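PDB 5UIZ: AA10A from Thermobifida fusca, which probably cleaves cellulose chains oxidatively at a copper centre, acting as a bacterial lytic polysaccharide monooxygenase of family AA10. Local coordinates for residues A[147-152]-A[185-190]; A[38-43]-A[134-139]; A[159-164]-A[195-200]. One frame throughout, in Å; residues are numbered along the deposited sequence. Where two conformers were deposited one is given.

Contact 1: residues A[147-152]-A[185-190]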
ATOM      1  N   ASP A 147       1.388  17.005  -2.425  1.00 18.73           N
ATOM      2  CA  ASP A 147       2.263  17.895  -1.628  1.00 19.36           C
ATOM      3  C   ASP A 147       3.582  17.210  -1.407  1.00 19.60           C
ATOM      4  O   ASP A 147       4.658  17.850  -1.493  1.00 20.19           O
ATOM      5  CB  ASP A 147       1.672  18.221  -0.290  1.00 19.62           C
ATOM      6  CG  ASP A 147       0.444  19.033  -0.401  1.00 21.50           C
ATOM      7  OD1 ASP A 147       0.149  19.616  -1.475  1.00 22.82           O
ATOM      8  OD2 ASP A 147      -0.248  19.126   0.617  1.00 25.59           O
ATOM      9  N   TYR A 148       3.498  15.909  -1.211  1.00 16.88           N
ATOM     10  CA  TYR A 148       4.691  15.056  -1.106  1.00 16.83           C
ATOM     11  C   TYR A 148       4.294  13.581  -1.140  1.00 15.72           C
ATOM     12  O   TYR A 148       3.136  13.238  -0.979  1.00 16.91           O
ATOM     13  CB  TYR A 148       5.436  15.334   0.215  1.00 17.09           C
ATOM     14  CG  TYR A 148       4.578  15.078   1.459  1.00 16.81           C
ATOM     15  CD1 TYR A 148       4.452  13.798   1.998  1.00 16.61           C
ATOM     16  CD2 TYR A 148       3.914  16.102   2.084  1.00 16.33           C
ATOM     17  CE1 TYR A 148       3.648  13.554   3.116  1.00 16.67           C
ATOM     18  CE2 TYR A 148       3.129  15.872   3.205  1.00 17.07           C
ATOM     19  CZ  TYR A 148       3.020  14.596   3.725  1.00 18.03           C
ATOM     20  OH  TYR A 148       2.235  14.371   4.822  1.00 19.38           O
ATOM     21  N   PHE A 149       5.276  12.734  -1.323  1.00 16.24           N
ATOM     22  CA  PHE A 149       5.175  11.314  -1.102  1.00 17.32           C
ATOM     23  C   PHE A 149       6.261  10.959  -0.124  1.00 17.63           C
ATOM     24  O   PHE A 149       7.384  11.518  -0.244  1.00 18.61           O
ATOM     25  CB  PHE A 149       5.478  10.547  -2.362  1.00 18.08           C
ATOM     26  CG  PHE A 149       4.482  10.738  -3.435  1.00 17.51           C
ATOM     27  CD1 PHE A 149       3.385   9.886  -3.529  1.00 17.68           C
ATOM     28  CD2 PHE A 149       4.651  11.721  -4.371  1.00 16.61           C
ATOM     29  CE1 PHE A 149       2.461  10.040  -4.529  1.00 17.71           C
ATOM     30  CE2 PHE A 149       3.733  11.877  -5.393  1.00 16.63           C
ATOM     31  CZ  PHE A 149       2.630  11.036  -5.473  1.00 16.92           C
ATOM     32  N   LEU A 150       5.943  10.097   0.835  1.00 16.59           N
ATOM     33  CA  LEU A 150       6.980   9.418   1.675  1.00 16.97           C
ATOM     34  C   LEU A 150       7.001   7.939   1.345  1.00 16.17           C
ATOM     35  O   LEU A 150       5.958   7.354   1.186  1.00 18.35           O
ATOM     36  CB  LEU A 150       6.669   9.600   3.159  1.00 17.12           C
ATOM     37  CG  LEU A 150       6.591  11.062   3.559  1.00 19.21           C
ATOM     38  CD1 LEU A 150       6.120  11.227   4.997  1.00 20.52           C
ATOM     39  CD2 LEU A 150       7.934  11.730   3.374  1.00 20.37           C
ATOM     40  N   VAL A 151       8.167   7.344   1.166  1.00 14.48           N
ATOM     41  CA  VAL A 151       8.254   5.937   0.845  1.00 14.64           C
ATOM     42  C   VAL A 151       9.103   5.279   1.882  1.00 15.28           C
ATOM     43  O   VAL A 151      10.293   5.624   2.013  1.00 15.27           O
ATOM     44  CB  VAL A 151       8.837   5.703  -0.555  1.00 14.31           C
ATOM     45  CG1 VAL A 151       8.882   4.208  -0.881  1.00 15.11           C
ATOM     46  CG2 VAL A 151       8.004   6.389  -1.606  1.00 13.25           C
ATOM     47  N   TYR A 152       8.476   4.363   2.634  1.00 15.28           N
ATOM     48  CA  TYR A 152       9.137   3.551   3.617  1.00 14.62           C
ATOM     49  C   TYR A 152       9.305   2.115   3.084  1.00 14.22           C
ATOM     50  O   TYR A 152       8.484   1.614   2.304  1.00 15.45           O
ATOM     51  CB  TYR A 152       8.302   3.523   4.885  1.00 16.72           C
ATOM     52  CG  TYR A 152       8.184   4.833   5.601  1.00 18.26           C
ATOM     53  CD1 TYR A 152       7.246   5.774   5.217  1.00 18.32           C
ATOM     54  CD2 TYR A 152       8.995   5.112   6.701  1.00 20.24           C
ATOM     55  CE1 TYR A 152       7.149   6.975   5.851  1.00 19.73           C
ATOM     56  CE2 TYR A 152       8.871   6.303   7.359  1.00 21.37           C
ATOM     57  CZ  TYR A 152       7.956   7.242   6.912  1.00 21.24           C
ATOM     58  OH  TYR A 152       7.844   8.411   7.552  1.00 25.25           O
ATOM     59  N   ILE A 185       1.733   9.721 -11.886  1.00 21.08           N
ATOM     60  CA  ILE A 185       2.914  10.288 -11.230  1.00 21.52           C
ATOM     61  C   ILE A 185       3.844   9.141 -11.025  1.00 22.34           C
ATOM     62  O   ILE A 185       3.422   8.048 -10.605  1.00 21.56           O
ATOM     63  CB  ILE A 185       2.570  10.913  -9.901  1.00 22.62           C
ATOM     64  CG1 ILE A 185       1.699  12.173 -10.124  1.00 24.45           C
ATOM     65  CG2 ILE A 185       3.838  11.304  -9.155  1.00 24.59           C
ATOM     66  CD1 ILE A 185       1.154  12.864  -8.864  1.00 23.18           C
ATOM     67  N   GLN A 186       5.099   9.346 -11.378  1.00 24.18           N
ATOM     68  CA  GLN A 186       6.105   8.336 -11.099  1.00 25.55           C
ATOM     69  C   GLN A 186       7.445   8.910 -10.751  1.00 22.88           C
ATOM     70  O   GLN A 186       7.766   9.992 -11.189  1.00 20.70           O
ATOM     71  CB  GLN A 186       6.235   7.369 -12.255  1.00 31.10           C
ATOM     72  CG  GLN A 186       6.829   7.966 -13.510  1.00 36.58           C
ATOM     73  CD  GLN A 186       6.996   6.929 -14.572  1.00 42.41           C
ATOM     74  OE1 GLN A 186       6.162   6.049 -14.675  1.00 47.62           O
ATOM     75  NE2 GLN A 186       8.066   7.033 -15.390  1.00 47.98           N
ATOM     76  N   PHE A 187       8.184   8.165  -9.941  1.00 20.80           N
ATOM     77  CA  PHE A 187       9.512   8.558  -9.441  1.00 20.07           C
ATOM     78  C   PHE A 187      10.251   7.299  -8.972  1.00 18.96           C
ATOM     79  O   PHE A 187       9.630   6.312  -8.625  1.00 18.57           O
ATOM     80  CB  PHE A 187       9.413   9.569  -8.304  1.00 20.04           C
ATOM     81  CG  PHE A 187       8.549   9.122  -7.154  1.00 18.70           C
ATOM     82  CD1 PHE A 187       9.098   8.428  -6.093  1.00 19.04           C
ATOM     83  CD2 PHE A 187       7.204   9.407  -7.130  1.00 18.86           C
ATOM     84  CE1 PHE A 187       8.305   8.021  -5.034  1.00 19.35           C
ATOM     85  CE2 PHE A 187       6.411   8.985  -6.102  1.00 18.48           C
ATOM     86  CZ  PHE A 187       6.975   8.274  -5.049  1.00 19.21           C
ATOM     87  N   THR A 188      11.557   7.361  -8.986  1.00 18.28           N
ATOM     88  CA  THR A 188      12.437   6.241  -8.725  1.00 19.48           C
ATOM     89  C   THR A 188      13.001   6.376  -7.315  1.00 19.41           C
ATOM     90  O   THR A 188      13.342   7.462  -6.883  1.00 18.67           O
ATOM     91  CB  THR A 188      13.591   6.232  -9.754  1.00 20.78           C
ATOM     92  OG1 THR A 188      13.039   6.351 -11.068  1.00 23.70           O
ATOM     93  CG2 THR A 188      14.404   4.962  -9.671  1.00 20.65           C
ATOM     94  N   VAL A 189      13.050   5.268  -6.583  1.00 19.79           N
ATOM     95  CA  VAL A 189      13.500   5.278  -5.214  1.00 18.26           C
ATOM     96  C   VAL A 189      14.566   4.193  -5.143  1.00 18.28           C
ATOM     97  O   VAL A 189      14.613   3.308  -5.972  1.00 17.44           O
ATOM     98  CB  VAL A 189      12.370   4.996  -4.230  1.00 18.79           C
ATOM     99  CG1 VAL A 189      11.147   5.842  -4.522  1.00 18.89           C
ATOM    100  CG2 VAL A 189      11.999   3.539  -4.219  1.00 20.73           C
ATOM    101  N   HIS A 190      15.406   4.280  -4.135  1.00 18.10           N
ATOM    102  CA  HIS A 190      16.394   3.291  -3.901  1.00 18.85           C
ATOM    103  C   HIS A 190      16.220   2.808  -2.500  1.00 17.80           C
ATOM    104  O   HIS A 190      16.172   3.626  -1.565  1.00 18.48           O
ATOM    105  CB  HIS A 190      17.813   3.860  -4.087  1.00 19.00           C
ATOM    106  CG  HIS A 190      18.852   2.868  -3.739  1.00 18.78           C
ATOM    107  ND1 HIS A 190      19.089   1.756  -4.523  1.00 19.96           N
ATOM    108  CD2 HIS A 190      19.601   2.718  -2.630  1.00 20.08           C
ATOM    109  CE1 HIS A 190      20.017   1.011  -3.957  1.00 19.58           C
ATOM    110  NE2 HIS A 190      20.311   1.546  -2.783  1.00 23.02           N
TER
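Phe-149, on strand 148-152, reaches across to Phe-187 and Ile-185 on strand 185-190, and most of its side chain, from CB to CZ, finds a partner there. Its CB is already in touch, 3.8 Å from Phe-187 CZ. At the next atom, CG, the ring of Phe-149 comes under Phe-187 CE2, which lies over one face but displaced toward the rim, and which is also 3.7 Å from Phe-149 CD2. One step further out, Phe-149 CE2 still lies near Phe-187 but meets Ile-185 CG2 more closely, at 3.8 Å. The tip, CZ, touches both methyls of that isoleucine, with Ile-185 CD1 4.1 Å away. The rings of Phe-149 and Phe-187 meet obliquely, their planes inclined by 44°. Phe-187 leans back to this meeting because its CG stands between the backbone N and the carbonyl carbon (chi1 55°).

The strands belong to the two facing sheets of the beta-sandwich that forms the core of these enzymes. Their axes approach to 9.2 Å and run in roughly the same direction, 34° apart, so no backbone bonds join them, and the side chains that meet across the two segments are all apolar. Long phenylalanines suit the part where the backbones stand farther apart, while valines serve where they draw nearer. There Val-151 places CG2 at the edge of the Phe-187 ring, in its plane and 3.8 Å from CE1. Val-189 adds a looser touch, its CG1 4.3 Å from Val-151 CG2. Within its own sheet Phe-149 meets the ring of Trp-204, while His-174 of strand 170-175 reaches across to lie nearly parallel to the ring of Phe-187.

Contact 2: residues A[38-43]-A[134-139]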
ATOM      1  N   GLY A  38      -7.093   7.007  -5.865  1.00 27.81           N
ATOM      2  CA  GLY A  38      -6.073   6.253  -6.634  1.00 26.60           C
ATOM      3  C   GLY A  38      -5.175   5.351  -5.772  1.00 25.14           C
ATOM      4  O   GLY A  38      -5.503   5.042  -4.619  1.00 22.53           O
ATOM      5  N   SER A  39      -4.032   4.948  -6.322  1.00 22.18           N
ATOM      6  CA  SER A  39      -3.196   3.905  -5.704  1.00 19.77           C
ATOM      7  C   SER A  39      -1.902   3.763  -6.465  1.00 18.95           C
ATOM      8  O   SER A  39      -1.722   4.371  -7.554  1.00 17.62           O
ATOM      9  CB  SER A  39      -3.911   2.548  -5.717  1.00 20.81           C
ATOM     10  OG  SER A  39      -3.420   1.649  -4.735  1.00 21.66           O
ATOM     11  N   VAL A  40      -1.019   2.944  -5.898  1.00 17.42           N
ATOM     12  CA  VAL A  40       0.250   2.627  -6.509  1.00 17.56           C
ATOM     13  C   VAL A  40      -0.053   1.392  -7.363  1.00 18.59           C
ATOM     14  O   VAL A  40      -0.430   0.346  -6.846  1.00 18.38           O
ATOM     15  CB  VAL A  40       1.344   2.350  -5.471  1.00 16.38           C
ATOM     16  CG1 VAL A  40       2.597   1.819  -6.155  1.00 16.23           C
ATOM     17  CG2 VAL A  40       1.693   3.603  -4.725  1.00 16.45           C
ATOM     18  N   ILE A  41       0.081   1.589  -8.664  1.00 18.95           N
ATOM     19  CA  ILE A  41      -0.106   0.608  -9.711  1.00 19.76           C
ATOM     20  C   ILE A  41       1.114  -0.316  -9.847  1.00 20.43           C
ATOM     21  O   ILE A  41       0.948  -1.477 -10.156  1.00 19.76           O
ATOM     22  CB  ILE A  41      -0.318   1.353 -11.064  1.00 22.30           C
ATOM     23  CG1 ILE A  41      -1.522   2.285 -10.957  1.00 24.85           C
ATOM     24  CG2 ILE A  41      -0.513   0.403 -12.253  1.00 24.03           C
ATOM     25  CD1 ILE A  41      -2.716   1.692 -10.206  1.00 25.36           C
ATOM     26  N   ASN A  42       2.317   0.247  -9.707  0.51 20.18           N
ATOM     27  CA  ASN A  42       3.575  -0.511  -9.686  0.51 21.12           C
ATOM     28  C   ASN A  42       4.488   0.064  -8.612  0.51 20.99           C
ATOM     29  O   ASN A  42       4.734   1.260  -8.595  0.51 20.97           O
ATOM     30  CB  ASN A  42       4.342  -0.473 -11.026  0.51 22.16           C
ATOM     31  CG  ASN A  42       5.742  -1.111 -10.921  0.51 21.76           C
ATOM     32  OD1 ASN A  42       6.748  -0.424 -10.683  0.51 23.94           O
ATOM     33  ND2 ASN A  42       5.801  -2.409 -11.048  0.51 21.16           N
ATOM     34  N   PRO A  43       4.969  -0.778  -7.689  1.00 21.34           N
ATOM     35  CA  PRO A  43       4.570  -2.159  -7.402  1.00 21.53           C
ATOM     36  C   PRO A  43       3.171  -2.114  -6.806  1.00 18.71           C
ATOM     37  O   PRO A  43       2.923  -1.375  -5.886  1.00 18.60           O
ATOM     38  CB  PRO A  43       5.590  -2.647  -6.400  1.00 21.99           C
ATOM     39  CG  PRO A  43       6.077  -1.425  -5.727  1.00 22.88           C
ATOM     40  CD  PRO A  43       5.955  -0.299  -6.714  1.00 23.06           C
ATOM     41  N   PHE A 134      13.890   1.047  -7.825  1.00 21.90           N
ATOM     42  CA  PHE A 134      12.643   0.749  -8.526  1.00 23.33           C
ATOM     43  C   PHE A 134      11.818   2.003  -8.627  1.00 21.62           C
ATOM     44  O   PHE A 134      12.101   3.014  -7.937  1.00 18.49           O
ATOM     45  CB  PHE A 134      11.864  -0.392  -7.846  1.00 25.55           C
ATOM     46  CG  PHE A 134      11.428  -0.091  -6.437  1.00 25.15           C
ATOM     47  CD1 PHE A 134      12.291  -0.295  -5.370  1.00 23.65           C
ATOM     48  CD2 PHE A 134      10.164   0.390  -6.184  1.00 23.92           C
ATOM     49  CE1 PHE A 134      11.912   0.006  -4.077  1.00 24.50           C
ATOM     50  CE2 PHE A 134       9.780   0.701  -4.884  1.00 24.82           C
ATOM     51  CZ  PHE A 134      10.657   0.510  -3.829  1.00 25.09           C
ATOM     52  N   THR A 135      10.829   1.937  -9.512  1.00 20.10           N
ATOM     53  CA  THR A 135       9.909   3.050  -9.785  1.00 23.51           C
ATOM     54  C   THR A 135       8.547   2.849  -9.120  1.00 23.62           C
ATOM     55  O   THR A 135       7.921   1.800  -9.188  1.00 26.40           O
ATOM     56  CB  THR A 135       9.734   3.263 -11.327  1.00 25.70           C
ATOM     57  OG1 THR A 135      11.017   3.586 -11.903  1.00 27.42           O
ATOM     58  CG2 THR A 135       8.749   4.396 -11.639  1.00 23.88           C
ATOM     59  N   ILE A 136       8.078   3.902  -8.483  1.00 25.25           N
ATOM     60  CA  ILE A 136       6.746   3.945  -7.974  1.00 22.80           C
ATOM     61  C   ILE A 136       5.887   4.659  -8.982  1.00 24.15           C
ATOM     62  O   ILE A 136       6.163   5.807  -9.323  1.00 23.73           O
ATOM     63  CB  ILE A 136       6.686   4.686  -6.658  1.00 23.85           C
ATOM     64  CG1 ILE A 136       7.644   4.000  -5.652  1.00 25.15           C
ATOM     65  CG2 ILE A 136       5.237   4.800  -6.198  1.00 22.58           C
ATOM     66  CD1 ILE A 136       7.086   3.617  -4.295  1.00 25.63           C
ATOM     67  N   HIS A 137       4.829   3.987  -9.434  1.00 21.51           N
ATOM     68  CA  HIS A 137       3.850   4.588 -10.343  1.00 18.95           C
ATOM     69  C   HIS A 137       2.468   4.677  -9.626  1.00 17.99           C
ATOM     70  O   HIS A 137       1.837   3.663  -9.247  1.00 14.94           O
ATOM     71  CB  HIS A 137       3.820   3.761 -11.623  1.00 17.97           C
ATOM     72  CG  HIS A 137       2.724   4.112 -12.543  1.00 17.01           C
ATOM     73  ND1 HIS A 137       2.237   3.218 -13.464  1.00 16.41           N
ATOM     74  CD2 HIS A 137       2.002   5.252 -12.683  1.00 16.89           C
ATOM     75  CE1 HIS A 137       1.272   3.803 -14.148  1.00 17.14           C
ATOM     76  NE2 HIS A 137       1.084   5.024 -13.670  1.00 17.34           N
ATOM     77  N   LEU A 138       2.045   5.905  -9.441  1.00 16.74           N
ATOM     78  CA  LEU A 138       0.811   6.237  -8.811  1.00 17.04           C
ATOM     79  C   LEU A 138      -0.127   6.626  -9.923  1.00 17.22           C
ATOM     80  O   LEU A 138       0.264   7.301 -10.885  1.00 14.43           O
ATOM     81  CB  LEU A 138       1.005   7.433  -7.852  1.00 20.05           C
ATOM     82  CG  LEU A 138      -0.269   7.710  -7.018  1.00 23.55           C
ATOM     83  CD1 LEU A 138      -0.098   7.014  -5.671  1.00 25.95           C
ATOM     84  CD2 LEU A 138      -0.659   9.159  -6.817  1.00 24.70           C
ATOM     85  N   TYR A 139      -1.377   6.189  -9.806  1.00 18.09           N
ATOM     86  CA  TYR A 139      -2.431   6.639 -10.663  1.00 19.19           C
ATOM     87  C   TYR A 139      -3.435   7.321  -9.772  1.00 20.92           C
ATOM     88  O   TYR A 139      -3.872   6.745  -8.798  1.00 17.34           O
ATOM     89  CB  TYR A 139      -3.088   5.478 -11.380  1.00 19.49           C
ATOM     90  CG  TYR A 139      -4.228   5.846 -12.292  1.00 21.14           C
ATOM     91  CD1 TYR A 139      -4.008   6.558 -13.450  1.00 22.68           C
ATOM     92  CD2 TYR A 139      -5.529   5.392 -12.062  1.00 26.34           C
ATOM     93  CE1 TYR A 139      -5.039   6.890 -14.314  1.00 23.92           C
ATOM     94  CE2 TYR A 139      -6.564   5.671 -12.965  1.00 26.68           C
ATOM     95  CZ  TYR A 139      -6.296   6.442 -14.086  1.00 26.03           C
ATOM     96  OH  TYR A 139      -7.327   6.774 -14.972  1.00 27.71           O
TER
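A classic beta bulge, with Ile-41 and Asn-42 both facing His-137, interrupts the antiparallel pairing of strands 38-42 and 134-139. Ahead of it, Ser-39 and Tyr-139 form a regular hydrogen-bonded pair, Tyr-139 N giving to Ser-39 O at 2.9 Å. At the bulge His-137 O takes Ile-41 N at 2.8 Å and, weakly, Asn-42 N at 3.5 Å, while His-137 N returns a bond to Asn-42 O. The extra residue brings Ile-41 CB over a face of the imidazole, a CH-pi contact 4.3 Å from the His-137 centroid; Asn-184 holds that ring at NE2. Ile-41 CG1 also lies 3.6 Å from Tyr-139 CB. Gly-38 suits its place because a CB there would collide with Tyr-139 O. On the face opposite Ser-39, His-137 and Tyr-139, both methyls of Val-40 reach Ile-136 CG2, CG1 at 4.0 Å, and CG2 also lies 4.0 Å from Leu-138 CD1. An alanine in place of this valine would probably open a gap, leaving Ile-136 CG2 and Leu-138 CD1 without their apolar partner. Strand 133-140 is the middle of its three-stranded sheet, bonded on its other side to strand 184-190, while Val-40 and Leu-138 both rest on Leu-215 of strand 211-221.

Contact 3: residues A[159-164]-A[195-200]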
ATOM      1  N   ASP A 159       9.882 -10.131   8.560  1.00 18.12           N
ATOM      2  CA  ASP A 159       9.200 -11.209   7.851  1.00 18.48           C
ATOM      3  C   ASP A 159       7.680 -10.955   7.755  1.00 17.43           C
ATOM      4  O   ASP A 159       6.936 -11.251   8.702  1.00 14.44           O
ATOM      5  CB  ASP A 159       9.520 -12.560   8.511  1.00 20.51           C
ATOM      6  CG  ASP A 159       8.774 -13.741   7.872  1.00 21.88           C
ATOM      7  OD1 ASP A 159       8.121 -13.648   6.810  1.00 23.18           O
ATOM      8  OD2 ASP A 159       8.801 -14.793   8.496  1.00 28.50           O
ATOM      9  N   PRO A 160       7.218 -10.433   6.602  1.00 17.01           N
ATOM     10  CA  PRO A 160       5.807 -10.099   6.414  1.00 16.61           C
ATOM     11  C   PRO A 160       4.826 -11.268   6.472  1.00 17.12           C
ATOM     12  O   PRO A 160       3.650 -11.019   6.701  1.00 15.84           O
ATOM     13  CB  PRO A 160       5.762  -9.443   5.042  1.00 16.22           C
ATOM     14  CG  PRO A 160       7.178  -9.056   4.744  1.00 17.36           C
ATOM     15  CD  PRO A 160       7.987 -10.126   5.376  1.00 17.38           C
ATOM     16  N   THR A 161       5.319 -12.502   6.356  1.00 17.35           N
ATOM     17  CA  THR A 161       4.471 -13.659   6.456  1.00 17.65           C
ATOM     18  C   THR A 161       4.157 -13.980   7.877  1.00 18.63           C
ATOM     19  O   THR A 161       3.209 -14.705   8.074  1.00 20.72           O
ATOM     20  CB  THR A 161       5.022 -14.926   5.747  1.00 17.70           C
ATOM     21  OG1 THR A 161       6.130 -15.431   6.476  1.00 18.64           O
ATOM     22  CG2 THR A 161       5.441 -14.647   4.340  1.00 17.48           C
ATOM     23  N   THR A 162       4.903 -13.466   8.853  1.00 18.57           N
ATOM     24  CA  THR A 162       4.671 -13.777  10.273  1.00 19.71           C
ATOM     25  C   THR A 162       4.532 -12.585  11.199  1.00 18.14           C
ATOM     26  O   THR A 162       4.203 -12.770  12.373  1.00 19.03           O
ATOM     27  CB  THR A 162       5.806 -14.627  10.910  1.00 22.38           C
ATOM     28  OG1 THR A 162       7.050 -13.924  10.833  1.00 24.25           O
ATOM     29  CG2 THR A 162       5.995 -15.862  10.185  1.00 26.27           C
ATOM     30  N   GLN A 163       4.731 -11.381  10.693  1.00 16.44           N
ATOM     31  CA  GLN A 163       4.873 -10.212  11.570  1.00 17.80           C
ATOM     32  C   GLN A 163       4.045  -9.111  11.003  1.00 15.42           C
ATOM     33  O   GLN A 163       4.093  -8.853   9.812  1.00 14.30           O
ATOM     34  CB  GLN A 163       6.306  -9.642  11.590  1.00 19.51           C
ATOM     35  CG  GLN A 163       7.391 -10.528  12.173  1.00 21.25           C
ATOM     36  CD  GLN A 163       8.723  -9.782  12.148  1.00 22.07           C
ATOM     37  OE1 GLN A 163       9.598 -10.006  11.270  1.00 20.68           O
ATOM     38  NE2 GLN A 163       8.864  -8.843  13.102  1.00 20.58           N
ATOM     39  N   PRO A 164       3.299  -8.449  11.862  1.00 15.68           N
ATOM     40  CA  PRO A 164       2.572  -7.273  11.428  1.00 15.86           C
ATOM     41  C   PRO A 164       3.475  -6.099  11.103  1.00 15.56           C
ATOM     42  O   PRO A 164       4.551  -5.956  11.656  1.00 15.63           O
ATOM     43  CB  PRO A 164       1.681  -6.950  12.634  1.00 16.14           C
ATOM     44  CG  PRO A 164       2.352  -7.544  13.809  1.00 16.14           C
ATOM     45  CD  PRO A 164       3.143  -8.705  13.308  1.00 15.67           C
ATOM     46  N   SER A 195      16.973  -7.601   0.558  1.00 26.00           N
ATOM     47  CA  SER A 195      16.857  -8.741  -0.302  1.00 25.80           C
ATOM     48  C   SER A 195      15.642  -9.572   0.048  1.00 21.11           C
ATOM     49  O   SER A 195      15.318  -9.710   1.208  1.00 22.34           O
ATOM     50  CB  SER A 195      18.145  -9.548  -0.169  1.00 29.54           C
ATOM     51  OG  SER A 195      18.207 -10.429  -1.257  1.00 36.37           O
ATOM     52  N   GLY A 196      14.981 -10.107  -0.963  1.00 18.66           N
ATOM     53  CA  GLY A 196      13.836 -10.984  -0.767  1.00 18.51           C
ATOM     54  C   GLY A 196      12.589 -10.193  -0.387  1.00 17.51           C
ATOM     55  O   GLY A 196      12.442  -9.031  -0.777  1.00 17.07           O
ATOM     56  N   ARG A 197      11.714 -10.826   0.374  1.00 18.35           N
ATOM     57  CA  ARG A 197      10.336 -10.349   0.595  1.00 18.42           C
ATOM     58  C   ARG A 197      10.310  -9.154   1.563  1.00 17.66           C
ATOM     59  O   ARG A 197      10.866  -9.203   2.674  1.00 15.61           O
ATOM     60  CB  ARG A 197       9.456 -11.463   1.132  1.00 19.40           C
ATOM     61  CG  ARG A 197       8.073 -10.995   1.586  1.00 21.01           C
ATOM     62  CD  ARG A 197       7.293 -12.132   2.282  1.00 20.90           C
ATOM     63  NE  ARG A 197       6.674 -13.050   1.331  1.00 20.14           N
ATOM     64  CZ  ARG A 197       5.567 -12.801   0.669  1.00 20.72           C
ATOM     65  NH1 ARG A 197       4.918 -11.640   0.793  1.00 21.53           N
ATOM     66  NH2 ARG A 197       5.073 -13.735  -0.134  1.00 22.97           N
ATOM     67  N   HIS A 198       9.651  -8.088   1.124  1.00 16.82           N
ATOM     68  CA  HIS A 198       9.525  -6.895   1.899  1.00 15.04           C
ATOM     69  C   HIS A 198       8.189  -6.219   1.647  1.00 13.99           C
ATOM     70  O   HIS A 198       7.386  -6.625   0.775  1.00 13.21           O
ATOM     71  CB  HIS A 198      10.674  -5.964   1.537  1.00 16.73           C
ATOM     72  CG  HIS A 198      11.932  -6.300   2.237  1.00 17.66           C
ATOM     73  ND1 HIS A 198      12.144  -5.975   3.553  1.00 18.94           N
ATOM     74  CD2 HIS A 198      13.038  -6.973   1.829  1.00 19.32           C
ATOM     75  CE1 HIS A 198      13.323  -6.445   3.928  1.00 18.98           C
ATOM     76  NE2 HIS A 198      13.880  -7.067   2.909  1.00 16.91           N
ATOM     77  N   VAL A 199       7.973  -5.167   2.398  1.00 13.06           N
ATOM     78  CA  VAL A 199       6.841  -4.266   2.174  1.00 14.00           C
ATOM     79  C   VAL A 199       7.282  -2.842   1.892  1.00 13.14           C
ATOM     80  O   VAL A 199       8.120  -2.309   2.583  1.00 13.17           O
ATOM     81  CB  VAL A 199       5.927  -4.273   3.382  1.00 13.39           C
ATOM     82  CG1 VAL A 199       4.685  -3.419   3.154  1.00 13.96           C
ATOM     83  CG2 VAL A 199       5.489  -5.681   3.642  1.00 14.79           C
ATOM     84  N   VAL A 200       6.755  -2.280   0.834  1.00 13.07           N
ATOM     85  CA  VAL A 200       6.971  -0.897   0.519  1.00 14.26           C
ATOM     86  C   VAL A 200       5.689  -0.189   1.012  1.00 14.46           C
ATOM     87  O   VAL A 200       4.565  -0.568   0.660  1.00 13.34           O
ATOM     88  CB  VAL A 200       7.111  -0.697  -0.965  1.00 14.71           C
ATOM     89  CG1 VAL A 200       7.234   0.796  -1.283  1.00 15.54           C
ATOM     90  CG2 VAL A 200       8.271  -1.502  -1.514  1.00 15.25           C
TER
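Pro-160 packs on Arg-197 and Val-199, setting the loop 159-164, which opens with an Asx turn at Asp-159, against residues 197-199, where the chain turns a corner into a strand of the beta-sandwich. The tight part is this proline ring. Its CG fits against the aliphatic stem of the arginine, 3.8 Å from Arg-197 CG, and CD of the ring lies equally close to Arg-197 CD. Pro-160 CG also meets Val-199 CG2 at 3.9 Å, so the proline fills the angle between a long side chain and a branched one. A compact, rigid, wholly apolar ring suits this buried place, where no hydrogen bond crosses between the segments.

Further out the contact grows looser, among residues that are partly exposed. The arginine chain, extended up to CD, bends there (chi3 -81°) and turns its guanidinium aside. Thr-161 then lays CG2 over one face of that group, 3.6 Å from Arg-197 NE, a single methyl in place of a whole ring. The polar end is employed in another direction: Arg-197 NH1 bonds to the backbone O of Trp-125. Asp-159 carries the opposite charge, but its OD1 stays 5.7 Å from Arg-197 NE, so any attraction is probably only long-range.

That carboxylate instead shapes its own loop, while Gln-163 OE1 accepts from Asp-159 N. Two donors of Thr-161 reach Asp-159 OD1 from the same face of its plane: the backbone N at 3.1 Å, 50° out of that plane, and the hydroxyl OG1 at 2.7 Å on the syn side.

How the contacts relate
Contacts 1 and 2 have centres about 9 Å apart and meet in one sheet, where strand 185-190 of contact 1 pairs with 134-139 of contact 2, probably through Leu-138 N to Ile-185 O and Val-189 N to Phe-134 O, each 2.8 Å. Contact 3 lies about 20 Å from contact 1 and 19 Å from contact 2, centre to centre, yet Val-200 of its strand reaches both: its CG1 is 3.8 Å from Val-151 CG1, and its CG2 is 3.9 Å from Phe-134 CZ. The copper, bound by His-37 and His-144, lies about 7 Å from Gly-38 of contact 2 and about 12 Å from the side chain of Ile-185 in contact 1; contact 3 is remote from it.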